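Local coordinates for 4-oxalocrotonate tautomerase family enzyme (Burkholderia sp. RPE67, PDB 6VVM), which belongs to the 4-oxalocrotonate tautomerase family and assembles as a trimer of chains that each carry two tautomerase-family units, at residues A[4-9]-A[63-68]. Sequence-based numbering, arbitrary orientation.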
ATOM      1  N   GLU A   4       0.751   8.052  -1.728  1.00 21.83           N
ATOM      2  CA  GLU A   4       1.797   7.209  -2.287  1.00 23.11           C
ATOM      3  C   GLU A   4       1.639   7.254  -3.796  1.00 22.23           C
ATOM      4  O   GLU A   4       0.557   6.960  -4.316  1.00 23.27           O
ATOM      5  CB  GLU A   4       1.738   5.764  -1.755  1.00 21.77           C
ATOM      6  CG  GLU A   4       2.683   4.835  -2.539  1.00 24.56           C
ATOM      7  CD  GLU A   4       2.929   3.464  -1.926  1.00 26.40           C
ATOM      8  OE1 GLU A   4       2.095   2.971  -1.130  1.00 28.58           O
ATOM      9  OE2 GLU A   4       3.986   2.878  -2.261  1.00 24.17           O
ATOM     10  N   VAL A   5       2.694   7.669  -4.493  1.00 19.37           N
ATOM     11  CA  VAL A   5       2.684   7.744  -5.944  1.00 22.25           C
ATOM     12  C   VAL A   5       3.579   6.646  -6.504  1.00 23.19           C
ATOM     13  O   VAL A   5       4.786   6.608  -6.231  1.00 23.30           O
ATOM     14  CB  VAL A   5       3.128   9.122  -6.450  1.00 24.74           C
ATOM     15  CG1 VAL A   5       2.943   9.192  -7.948  1.00 24.78           C
ATOM     16  CG2 VAL A   5       2.332  10.208  -5.748  1.00 23.74           C
ATOM     17  N   TYR A   6       2.987   5.768  -7.298  1.00 21.59           N
ATOM     18  CA  TYR A   6       3.732   4.820  -8.117  1.00 20.63           C
ATOM     19  C   TYR A   6       4.119   5.496  -9.430  1.00 22.55           C
ATOM     20  O   TYR A   6       3.246   5.944 -10.191  1.00 22.90           O
ATOM     21  CB  TYR A   6       2.896   3.575  -8.371  1.00 27.23           C
ATOM     22  CG  TYR A   6       2.821   2.667  -7.173  1.00 23.57           C
ATOM     23  CD1 TYR A   6       1.869   2.868  -6.181  1.00 24.93           C
ATOM     24  CD2 TYR A   6       3.714   1.619  -7.028  1.00 25.98           C
ATOM     25  CE1 TYR A   6       1.799   2.038  -5.088  1.00 23.03           C
ATOM     26  CE2 TYR A   6       3.653   0.776  -5.943  1.00 26.33           C
ATOM     27  CZ  TYR A   6       2.697   0.984  -4.977  1.00 27.94           C
ATOM     28  OH  TYR A   6       2.652   0.130  -3.903  1.00 26.40           O
ATOM     29  N   LEU A   7       5.417   5.609  -9.671  1.00 22.65           N
ATOM     30  CA  LEU A   7       5.934   6.279 -10.855  1.00 25.03           C
ATOM     31  C   LEU A   7       7.139   5.514 -11.382  1.00 24.26           C
ATOM     32  O   LEU A   7       7.738   4.707 -10.661  1.00 29.38           O
ATOM     33  CB  LEU A   7       6.288   7.749 -10.562  1.00 27.25           C
ATOM     34  CG  LEU A   7       7.528   8.142  -9.751  1.00 24.89           C
ATOM     35  CD1 LEU A   7       7.617   9.673  -9.664  1.00 27.56           C
ATOM     36  CD2 LEU A   7       7.514   7.535  -8.346  1.00 26.96           C
ATOM     37  N   PRO A   8       7.485   5.697 -12.650  1.00 27.35           N
ATOM     38  CA  PRO A   8       8.652   5.007 -13.197  1.00 29.23           C
ATOM     39  C   PRO A   8       9.942   5.693 -12.776  1.00 30.35           C
ATOM     40  O   PRO A   8       9.951   6.842 -12.338  1.00 32.31           O
ATOM     41  CB  PRO A   8       8.456   5.111 -14.715  1.00 29.30           C
ATOM     42  CG  PRO A   8       7.093   5.730 -14.920  1.00 31.29           C
ATOM     43  CD  PRO A   8       6.789   6.496 -13.676  1.00 25.01           C
ATOM     44  N   GLN A   9      11.039   4.957 -12.929  1.00 31.23           N
ATOM     45  CA  GLN A   9      12.378   5.506 -12.741  1.00 35.27           C
ATOM     46  C   GLN A   9      12.681   6.560 -13.800  1.00 34.64           C
ATOM     47  O   GLN A   9      12.013   6.656 -14.834  1.00 41.71           O
ATOM     48  CB  GLN A   9      13.441   4.403 -12.826  1.00 39.78           C
ATOM     49  CG  GLN A   9      13.446   3.412 -11.682  1.00 36.86           C
ATOM     50  CD  GLN A   9      14.376   2.231 -11.930  1.00 40.06           C
ATOM     51  OE1 GLN A   9      14.647   1.853 -13.077  1.00 39.11           O
ATOM     52  NE2 GLN A   9      14.865   1.641 -10.854  1.00 40.61           N
ATOM     53  N   VAL A  63      -0.011   5.911 -10.607  1.00 22.55           N
ATOM     54  CA  VAL A  63      -1.102   5.503  -9.730  1.00 24.00           C
ATOM     55  C   VAL A  63      -0.882   6.187  -8.388  1.00 21.88           C
ATOM     56  O   VAL A  63       0.195   6.069  -7.796  1.00 25.23           O
ATOM     57  CB  VAL A  63      -1.165   3.978  -9.568  1.00 24.96           C
ATOM     58  CG1 VAL A  63      -2.195   3.594  -8.494  1.00 25.93           C
ATOM     59  CG2 VAL A  63      -1.482   3.317 -10.919  1.00 24.45           C
ATOM     60  N   ILE A  64      -1.878   6.930  -7.926  1.00 25.35           N
ATOM     61  CA  ILE A  64      -1.784   7.649  -6.660  1.00 22.01           C
ATOM     62  C   ILE A  64      -2.751   7.011  -5.679  1.00 24.65           C
ATOM     63  O   ILE A  64      -3.954   6.929  -5.951  1.00 25.06           O
ATOM     64  CB  ILE A  64      -2.088   9.146  -6.822  1.00 24.15           C
ATOM     65  CG1 ILE A  64      -1.203   9.793  -7.897  1.00 25.59           C
ATOM     66  CG2 ILE A  64      -1.869   9.844  -5.495  1.00 22.94           C
ATOM     67  CD1 ILE A  64      -1.862   9.908  -9.300  1.00 28.14           C
ATOM     68  N   ILE A  65      -2.233   6.568  -4.536  1.00 20.59           N
ATOM     69  CA  ILE A  65      -3.061   6.123  -3.428  1.00 22.61           C
ATOM     70  C   ILE A  65      -3.070   7.225  -2.383  1.00 24.67           C
ATOM     71  O   ILE A  65      -2.004   7.693  -1.956  1.00 23.07           O
ATOM     72  CB  ILE A  65      -2.544   4.802  -2.838  1.00 21.24           C
ATOM     73  CG1 ILE A  65      -2.534   3.717  -3.917  1.00 25.49           C
ATOM     74  CG2 ILE A  65      -3.371   4.385  -1.628  1.00 26.80           C
ATOM     75  CD1 ILE A  65      -1.730   2.482  -3.537  1.00 31.02           C
ATOM     76  N   ALA A  66      -4.264   7.653  -1.991  1.00 21.43           N
ATOM     77  CA  ALA A  66      -4.449   8.719  -1.012  1.00 25.38           C
ATOM     78  C   ALA A  66      -5.209   8.152   0.172  1.00 25.13           C
ATOM     79  O   ALA A  66      -6.344   7.688   0.017  1.00 25.64           O
ATOM     80  CB  ALA A  66      -5.210   9.903  -1.612  1.00 24.30           C
ATOM     81  N   ILE A  67      -4.590   8.199   1.346  1.00 21.70           N
ATOM     82  CA  ILE A  67      -5.163   7.664   2.571  1.00 22.45           C
ATOM     83  C   ILE A  67      -5.619   8.819   3.448  1.00 22.09           C
ATOM     84  O   ILE A  67      -4.802   9.652   3.866  1.00 24.21           O
ATOM     85  CB  ILE A  67      -4.158   6.776   3.308  1.00 23.08           C
ATOM     86  CG1 ILE A  67      -3.712   5.651   2.364  1.00 28.85           C
ATOM     87  CG2 ILE A  67      -4.785   6.242   4.588  1.00 24.74           C
ATOM     88  CD1 ILE A  67      -2.802   4.618   2.991  1.00 25.43           C
ATOM     89  N   LEU A  68      -6.918   8.850   3.743  1.00 20.46           N
ATOM     90  CA  LEU A  68      -7.569   9.937   4.474  1.00 23.36           C
ATOM     91  C   LEU A  68      -8.304   9.389   5.684  1.00 26.84           C
ATOM     92  O   LEU A  68      -8.827   8.274   5.642  1.00 23.13           O
ATOM     93  CB  LEU A  68      -8.593  10.659   3.595  1.00 24.36           C
ATOM     94  CG  LEU A  68      -8.180  11.103   2.194  1.00 27.04           C
ATOM     95  CD1 LEU A  68      -9.395  11.637   1.448  1.00 24.83           C
ATOM     96  CD2 LEU A  68      -7.113  12.166   2.302  1.00 25.91           C
TER
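The ring of Y6 meets strand 63-68 with its edge: the carbonyl oxygen of V63 lies in the ring plane, and CD1 of I65 also sits near that plane, 3.9 Å from Y6 CE1. CG of Y6 stands beside its own backbone N, anti to the carbonyl carbon (chi1 -76°), while Y6 CB lies alongside V63 CB, 4.3 Å away. This edgewise contact rides on an antiparallel pairing. E4 and I65 form one hydrogen-bonded pair, E4 N to I65 O and I65 N to E4 O both spanning 2.8 Å. Y6 and V63 form the next, less evenly: Y6 N reaches V63 O at 2.9 Å, whereas V63 N lies 3.3 Å from Y6 O. Between them, V5 and I64 make a non-hydrogen-bonded pair, their side chains side by side on the reverse face, V5 CG2 4.2 Å from I64 CG1.

The example illustrates how a sheet's two faces can serve different neighbours. On the face of V5 and I64, L84 and S88 of helix 74-92 pack on I64; on the other, Y6 and I65 touch I65 of the second subunit, and E4 OE2 is hydrogen-bonded to T43 OG1 of its own chain and salt-bridged to K104 NZ of the third subunit. Antiparallel central strands 2-8 and 63-69 join two beta-alpha-beta units of the tautomerase (MIF-like) fold, with 39-45 parallel to 2-8 and 100-106 parallel to 63-69.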